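Local coordinates for maltose/maltodextrin-binding protein (Thermus thermophilus, PDB 2GH9) that binds maltotriose as a periplasmic binding protein, probably to deliver it to a membrane transporter, at residues Lys2-His8 with Lys31-Val37; Asn300-Ile306 with Leu316-Val322. All blocks are in the same frame, centred on the assembly; numbering follows the deposited sequence.

Contact 1 of 2, residues Lys2-His8 with Lys31-Val37. With GLC (alpha-D-glucopyranose), chain B.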
loop_
_atom_site.group_PDB
_atom_site.type_symbol
_atom_site.label_atom_id
_atom_site.label_comp_id
_atom_site.label_asym_id
_atom_site.label_seq_id
_atom_site.Cartn_x
_atom_site.Cartn_y
_atom_site.Cartn_z
ATOM N N LYS A 2 -9.096 27.555 11.236
ATOM C CA LYS A 2 -9.285 26.550 10.156
ATOM C C LYS A 2 -8.006 25.752 9.916
ATOM O O LYS A 2 -6.944 26.328 9.677
ATOM C CB LYS A 2 -9.711 27.222 8.845
ATOM C CG LYS A 2 -9.883 26.235 7.654
ATOM C CD LYS A 2 -10.305 26.939 6.352
ATOM C CE LYS A 2 -11.757 26.644 5.941
ATOM N NZ LYS A 2 -12.066 27.193 4.565
ATOM N N ILE A 3 -8.106 24.431 9.961
ATOM C CA ILE A 3 -6.979 23.587 9.543
ATOM C C ILE A 3 -7.327 22.877 8.243
ATOM O O ILE A 3 -8.496 22.673 7.955
ATOM C CB ILE A 3 -6.575 22.562 10.611
ATOM C CG1 ILE A 3 -7.794 21.762 11.097
ATOM C CG2 ILE A 3 -5.851 23.270 11.770
ATOM C CD1 ILE A 3 -7.437 20.526 11.825
ATOM N N THR A 4 -6.307 22.517 7.461
ATOM C CA THR A 4 -6.526 21.806 6.204
ATOM C C THR A 4 -5.895 20.418 6.250
ATOM O O THR A 4 -4.841 20.212 6.861
ATOM C CB THR A 4 -6.031 22.602 4.985
ATOM O OG1 THR A 4 -4.605 22.672 4.997
ATOM C CG2 THR A 4 -6.614 24.032 5.003
ATOM N N VAL A 5 -6.600 19.473 5.629
ATOM C CA VAL A 5 -6.192 18.070 5.536
ATOM C C VAL A 5 -6.039 17.713 4.067
ATOM O O VAL A 5 -6.968 17.883 3.311
ATOM C CB VAL A 5 -7.254 17.128 6.152
ATOM C CG1 VAL A 5 -6.818 15.631 6.078
ATOM C CG2 VAL A 5 -7.531 17.527 7.573
ATOM N N TRP A 6 -4.856 17.245 3.677
ATOM C CA TRP A 6 -4.685 16.580 2.379
ATOM C C TRP A 6 -4.984 15.105 2.520
ATOM O O TRP A 6 -4.503 14.469 3.470
ATOM C CB TRP A 6 -3.264 16.757 1.867
ATOM C CG TRP A 6 -3.000 18.111 1.329
ATOM C CD1 TRP A 6 -3.913 19.102 1.104
ATOM C CD2 TRP A 6 -1.737 18.620 0.915
ATOM N NE1 TRP A 6 -3.287 20.212 0.607
ATOM C CE2 TRP A 6 -1.950 19.939 0.462
ATOM C CE3 TRP A 6 -0.434 18.096 0.902
ATOM C CZ2 TRP A 6 -0.913 20.741 -0.017
ATOM C CZ3 TRP A 6 0.593 18.890 0.428
ATOM C CH2 TRP A 6 0.347 20.209 -0.027
ATOM N N THR A 7 -5.783 14.568 1.596
ATOM C CA THR A 7 -6.084 13.129 1.591
ATOM C C THR A 7 -6.130 12.538 0.182
ATOM O O THR A 7 -6.530 13.210 -0.761
ATOM C CB THR A 7 -7.447 12.836 2.295
ATOM O OG1 THR A 7 -7.614 11.431 2.432
ATOM C CG2 THR A 7 -8.616 13.422 1.520
ATOM N N HIS A 8 -5.748 11.270 0.074
ATOM C CA HIS A 8 -5.862 10.490 -1.171
ATOM C C HIS A 8 -7.086 9.573 -1.161
ATOM O O HIS A 8 -7.297 8.755 -2.077
ATOM C CB HIS A 8 -4.600 9.666 -1.445
ATOM C CG HIS A 8 -4.157 8.787 -0.308
ATOM N ND1 HIS A 8 -4.561 7.474 -0.175
ATOM C CD2 HIS A 8 -3.281 9.013 0.704
ATOM C CE1 HIS A 8 -3.989 6.945 0.893
ATOM N NE2 HIS A 8 -3.186 7.849 1.430
ATOM N N LYS A 31 -12.832 24.876 12.049
ATOM C CA LYS A 31 -13.199 24.418 10.708
ATOM C C LYS A 31 -12.104 23.514 10.135
ATOM O O LYS A 31 -10.918 23.825 10.238
ATOM C CB LYS A 31 -13.463 25.619 9.778
ATOM C CG LYS A 31 -14.876 26.229 9.975
ATOM C CD LYS A 31 -15.064 27.607 9.304
ATOM C CE LYS A 31 -15.446 27.509 7.815
ATOM N NZ LYS A 31 -15.535 28.871 7.165
ATOM N N VAL A 32 -12.506 22.381 9.562
ATOM C CA VAL A 32 -11.569 21.463 8.906
ATOM C C VAL A 32 -11.896 21.370 7.416
ATOM O O VAL A 32 -13.018 20.971 7.046
ATOM C CB VAL A 32 -11.619 20.059 9.518
ATOM C CG1 VAL A 32 -10.599 19.127 8.812
ATOM C CG2 VAL A 32 -11.346 20.117 11.009
ATOM N N GLU A 33 -10.939 21.752 6.572
ATOM C CA GLU A 33 -11.103 21.621 5.129
ATOM C C GLU A 33 -10.393 20.343 4.621
ATOM O O GLU A 33 -9.191 20.193 4.756
ATOM C CB GLU A 33 -10.621 22.870 4.358
ATOM C CG GLU A 33 -11.305 22.990 2.948
ATOM C CD GLU A 33 -10.605 23.924 1.965
ATOM O OE1 GLU A 33 -10.100 25.000 2.387
ATOM O OE2 GLU A 33 -10.559 23.595 0.751
ATOM N N VAL A 34 -11.178 19.424 4.065
ATOM C CA VAL A 34 -10.637 18.199 3.479
ATOM C C VAL A 34 -10.330 18.470 1.994
ATOM O O VAL A 34 -11.211 18.832 1.224
ATOM C CB VAL A 34 -11.610 17.030 3.703
ATOM C CG1 VAL A 34 -11.069 15.716 3.078
ATOM C CG2 VAL A 34 -11.873 16.863 5.215
ATOM N N VAL A 35 -9.064 18.341 1.619
ATOM C CA VAL A 35 -8.599 18.613 0.263
ATOM C C VAL A 35 -8.097 17.294 -0.334
ATOM O O VAL A 35 -7.208 16.640 0.226
ATOM C CB VAL A 35 -7.518 19.740 0.247
ATOM C CG1 VAL A 35 -6.923 19.954 -1.140
ATOM C CG2 VAL A 35 -8.107 21.070 0.758
ATOM N N GLU A 36 -8.709 16.898 -1.448
ATOM C CA GLU A 36 -8.284 15.726 -2.209
ATOM C C GLU A 36 -7.039 16.026 -3.038
ATOM O O GLU A 36 -6.892 17.113 -3.614
ATOM C CB GLU A 36 -9.405 15.220 -3.106
ATOM C CG GLU A 36 -10.577 14.646 -2.333
ATOM C CD GLU A 36 -11.877 14.670 -3.137
ATOM O OE1 GLU A 36 -12.154 13.695 -3.872
ATOM O OE2 GLU A 36 -12.631 15.661 -3.007
ATOM N N VAL A 37 -6.137 15.052 -3.047
ATOM C CA VAL A 37 -4.846 15.115 -3.733
ATOM C C VAL A 37 -4.599 13.692 -4.215
ATOM O O VAL A 37 -4.772 12.746 -3.425
ATOM C CB VAL A 37 -3.671 15.466 -2.810
ATOM C CG1 VAL A 37 -2.371 15.718 -3.658
ATOM C CG2 VAL A 37 -4.001 16.627 -1.834
HETATM C C1 GLC B . -5.534 5.374 -3.671
HETATM C C2 GLC B . -5.524 4.643 -2.329
HETATM C C3 GLC B . -4.103 4.262 -1.967
HETATM C C4 GLC B . -3.502 3.401 -3.089
HETATM C C5 GLC B . -3.531 4.144 -4.435
HETATM C C6 GLC B . -3.097 3.226 -5.594
HETATM O O1 GLC B . -4.912 6.644 -3.493
HETATM O O2 GLC B . -6.137 5.451 -1.300
HETATM O O3 GLC B . -4.039 3.572 -0.708
HETATM O O4 GLC B . -2.128 3.190 -2.815
HETATM O O5 GLC B . -4.852 4.620 -4.681
HETATM O O6 GLC B . -3.179 3.898 -6.866
HETATM O O HOH W 1 -9.762 28.310 3.379
#

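Contact 2 of 2, residues Asn300-Ile306 with Leu316-Val322. With GLC (alpha-D-glucopyranose), chain B.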
loop_
_atom_site.group_PDB
_atom_site.type_symbol
_atom_site.label_atom_id
_atom_site.label_comp_id
_atom_site.label_asym_id
_atom_site.label_seq_id
_atom_site.Cartn_x
_atom_site.Cartn_y
_atom_site.Cartn_z
ATOM N N ASN A 300 -12.783 0.911 8.811
ATOM C CA ASN A 300 -12.730 -0.433 8.230
ATOM C C ASN A 300 -14.072 -0.821 7.651
ATOM O O ASN A 300 -14.160 -1.405 6.570
ATOM C CB ASN A 300 -12.289 -1.466 9.269
ATOM C CG ASN A 300 -12.380 -2.918 8.748
ATOM O OD1 ASN A 300 -13.380 -3.571 8.938
ATOM N ND2 ASN A 300 -11.350 -3.379 8.044
ATOM N N GLN A 301 -15.132 -0.475 8.372
ATOM C CA GLN A 301 -16.474 -0.857 7.957
ATOM C C GLN A 301 -16.889 -0.114 6.708
ATOM O O GLN A 301 -17.469 -0.717 5.811
ATOM C CB GLN A 301 -17.461 -0.685 9.113
ATOM C CG GLN A 301 -17.149 -1.645 10.271
ATOM C CD GLN A 301 -17.160 -3.106 9.839
ATOM O OE1 GLN A 301 -16.097 -3.747 9.703
ATOM N NE2 GLN A 301 -18.359 -3.649 9.616
ATOM N N ALA A 302 -16.499 1.159 6.609
ATOM C CA ALA A 302 -16.764 1.980 5.421
ATOM C C ALA A 302 -15.990 1.499 4.197
ATOM O O ALA A 302 -16.508 1.515 3.053
ATOM C CB ALA A 302 -16.388 3.410 5.704
ATOM N N GLY A 303 -14.749 1.080 4.442
ATOM C CA GLY A 303 -13.834 0.662 3.386
ATOM C C GLY A 303 -13.329 -0.749 3.589
ATOM O O GLY A 303 -14.004 -1.726 3.212
ATOM N N GLY A 304 -12.137 -0.864 4.158
ATOM C CA GLY A 304 -11.578 -2.161 4.490
ATOM C C GLY A 304 -10.163 -2.270 5.020
ATOM O O GLY A 304 -9.692 -3.384 5.287
ATOM N N ARG A 305 -9.465 -1.155 5.178
ATOM C CA ARG A 305 -8.094 -1.197 5.706
ATOM C C ARG A 305 -8.135 -1.613 7.181
ATOM O O ARG A 305 -9.105 -1.340 7.884
ATOM C CB ARG A 305 -7.384 0.157 5.553
ATOM C CG ARG A 305 -7.396 0.689 4.130
ATOM C CD ARG A 305 -6.579 1.900 4.026
ATOM N NE ARG A 305 -7.042 2.809 2.981
ATOM C CZ ARG A 305 -6.252 3.425 2.117
ATOM N NH1 ARG A 305 -4.929 3.236 2.127
ATOM N NH2 ARG A 305 -6.777 4.246 1.235
ATOM N N ILE A 306 -7.107 -2.309 7.618
ATOM C CA ILE A 306 -7.173 -3.039 8.894
ATOM C C ILE A 306 -6.638 -2.158 10.021
ATOM O O ILE A 306 -5.536 -1.645 9.909
ATOM C CB ILE A 306 -6.376 -4.360 8.811
ATOM C CG1 ILE A 306 -6.798 -5.172 7.563
ATOM C CG2 ILE A 306 -6.519 -5.214 10.118
ATOM C CD1 ILE A 306 -8.328 -5.287 7.363
ATOM N N LEU A 316 -12.926 -6.824 15.570
ATOM C CA LEU A 316 -13.347 -7.233 14.233
ATOM C C LEU A 316 -12.809 -8.609 13.814
ATOM O O LEU A 316 -12.748 -8.923 12.628
ATOM C CB LEU A 316 -12.900 -6.174 13.213
ATOM C CG LEU A 316 -13.489 -4.773 13.336
ATOM C CD1 LEU A 316 -12.798 -3.833 12.369
ATOM C CD2 LEU A 316 -15.009 -4.808 13.083
ATOM N N GLU A 317 -12.428 -9.432 14.781
ATOM C CA GLU A 317 -11.782 -10.709 14.491
ATOM C C GLU A 317 -12.575 -11.546 13.486
ATOM O O GLU A 317 -11.981 -12.242 12.653
ATOM C CB GLU A 317 -11.559 -11.505 15.781
ATOM C CG GLU A 317 -10.702 -12.753 15.578
ATOM C CD GLU A 317 -10.485 -13.559 16.836
ATOM O OE1 GLU A 317 -11.046 -13.197 17.893
ATOM O OE2 GLU A 317 -9.753 -14.578 16.758
ATOM N N LYS A 318 -13.903 -11.459 13.566
ATOM C CA LYS A 318 -14.812 -12.240 12.730
ATOM C C LYS A 318 -15.305 -11.508 11.486
ATOM O O LYS A 318 -15.985 -12.113 10.663
ATOM C CB LYS A 318 -16.029 -12.710 13.547
ATOM C CG LYS A 318 -15.700 -13.712 14.616
ATOM C CD LYS A 318 -16.979 -14.282 15.227
ATOM C CE LYS A 318 -16.674 -15.381 16.236
ATOM N NZ LYS A 318 -17.880 -16.242 16.519
ATOM N N ASP A 319 -14.989 -10.217 11.350
ATOM C CA ASP A 319 -15.277 -9.510 10.108
ATOM C C ASP A 319 -14.537 -10.222 8.963
ATOM O O ASP A 319 -13.383 -10.617 9.115
ATOM C CB ASP A 319 -14.903 -8.022 10.184
ATOM C CG ASP A 319 -15.192 -7.287 8.886
ATOM O OD1 ASP A 319 -16.297 -6.733 8.721
ATOM O OD2 ASP A 319 -14.321 -7.302 7.995
ATOM N N PRO A 320 -15.228 -10.435 7.843
ATOM C CA PRO A 320 -14.675 -11.155 6.697
ATOM C C PRO A 320 -13.395 -10.547 6.091
ATOM O O PRO A 320 -12.492 -11.286 5.688
ATOM C CB PRO A 320 -15.812 -11.086 5.685
ATOM C CG PRO A 320 -17.011 -10.907 6.478
ATOM C CD PRO A 320 -16.622 -10.039 7.600
ATOM N N VAL A 321 -13.356 -9.218 6.015
ATOM C CA VAL A 321 -12.199 -8.479 5.500
ATOM C C VAL A 321 -11.027 -8.628 6.457
ATOM O O VAL A 321 -9.901 -8.878 6.029
ATOM C CB VAL A 321 -12.529 -6.970 5.260
ATOM C CG1 VAL A 321 -11.280 -6.184 4.831
ATOM C CG2 VAL A 321 -13.604 -6.809 4.226
ATOM N N VAL A 322 -11.286 -8.500 7.759
ATOM C CA VAL A 322 -10.217 -8.616 8.747
ATOM C C VAL A 322 -9.690 -10.057 8.794
ATOM O O VAL A 322 -8.487 -10.260 8.746
ATOM C CB VAL A 322 -10.659 -8.102 10.149
ATOM C CG1 VAL A 322 -9.567 -8.334 11.207
ATOM C CG2 VAL A 322 -11.003 -6.641 10.063
HETATM C C1 GLC B . -5.534 5.374 -3.671
HETATM C C2 GLC B . -5.524 4.643 -2.329
HETATM C C3 GLC B . -4.103 4.262 -1.967
HETATM C C4 GLC B . -3.502 3.401 -3.089
HETATM C C5 GLC B . -3.531 4.144 -4.435
HETATM C C6 GLC B . -3.097 3.226 -5.594
HETATM O O1 GLC B . -4.912 6.644 -3.493
HETATM O O2 GLC B . -6.137 5.451 -1.300
HETATM O O3 GLC B . -4.039 3.572 -0.708
HETATM O O4 GLC B . -2.128 3.190 -2.815
HETATM O O5 GLC B . -4.852 4.620 -4.681
HETATM O O6 GLC B . -3.179 3.898 -6.866
HETATM O O HOH W 2 -14.416 -4.570 6.566
#

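Contact 1 of 2, residues Lys2-His8 with Lys31-Val37
Strands 3-7 and 32-36 run side by side in the same direction, their axes 4.7 Å apart and 23° from parallel, and six backbone hydrogen bonds join them from Ile3 N on Lys31 O to Val37 N on Thr7 O. The shortest, Val35 N to Val5 O at 2.7 Å, is also nearly straight. Above the far end of the ladder the Trp6 indole turns one face to Val37: CG2 of Val37 lies 3.9 Å from the centroid of the five-membered ring in a CH-pi contact, displaced toward the rim. Val35, the bridge partner of Trp6, stands alongside and sets its CB near the ring plane at the edge, 3.8 Å from Trp6 CD1. With chi1 at -76° the indole swings to the backbone N side and reaches Lys45 and Phe46 of helix 39-49. The two strands and helix 11-26 form a beta-alpha-beta unit, the opening crossover of the alpha/beta sheet; strand 58-63 flanks strand 3-7 on its other side. The face carrying Ile3, Val5, Val32 and Val34 packs by methyl contacts such as Val5 CG2 on Val32 CG1, 3.7 Å, while Thr7 puts CG2 against Val34 CG1 and hydrogen-bonds through OG1 to the carbonyl oxygen of Val60 on strand 58-63. At the outer end Lys2 NZ and Glu33 OE1 make a long salt bridge of 3.7 Å, supplemented by a water held by NZ and only weakly by OE1. At the opposite end, just past the strand, His8 ND1 is hydrogen-bonded at 2.8 Å to glucose O2, which lies at the ring edge, in plane.

Contact 2 of 2, residues Asn300-Ile306 with Leu316-Val322
Asn300 and Leu316 approach from opposite directions, the isobutyl group of Leu316 meeting the amide of Asn300 with CD1 3.5 Å from OD1. CD1 also lies against CB and CG of Asn300, so the leucine covers the polar side chain with a methyl group. On its nitrogen side the amide is held by its own segment: Asn300 ND2 donates to Arg305 O at 3.0 Å, a nearly straight bond at 167°. That acceptor lies in the amide plane, whereas the nitrogen stands well above the carbonyl plane of Arg305. Extension of CG away from the backbone N, chi1 173°, carries the amide toward residues 316-322, where Val322 CG2 lies 3.9 Å from ND2. The planes of the Asp319 carboxylate and the Asn300 amide are 79° apart, and a water lies within hydrogen-bonding distance of both Asn300 OD1 and Asp319 OD2. OD2 also caps helix 320-326, accepting from Val322 N at 3.3 Å and weakly from Val321 N, which makes Asp319 an N-cap residue. Replacing Asn300 by an alanine would probably leave Arg305 O without its amide donor and free the loop before the sugar-binding arginine to move, besides removing the group that Leu316 CD1 packs on. Ile306 CD1 is 4.0 Å from both Val321 CG1 and Val322 CG2, and Gly304, lacking a side chain, lets Val321 CG1 come within 3.3 Å of its carbonyl oxygen. The contact thus joins the end of helix 293-302 to the start of helix 320-326; Val321 also touches Phe247 and Ile249 of strand 247-250, and Ile306 pairs through its backbone with Ala112 of strand 104-113.

The two contacts follow one another in sequence, and their centres are about 25 Å apart, yet each sends one residue to the same glucose. His8, just past strand 3-7, and Arg305, following the end of helix 293-302, both belong to the glycan pocket and converge on O2 of this sugar. Arg305 NH2 donates to glucose O2 at 2.9 Å and Arg305 NH1 to glucose O3 at 3.0 Å. The two segments also touch directly, His8 CE1 lying 3.9 Å from Arg305 NH2. Salt bridges to Glu13 and Glu113 steady the guanidinium. Strand 32-36 pairs edge to edge with 3-7, whereas 316-322 packs on residues flanking Arg305 without touching the arginine.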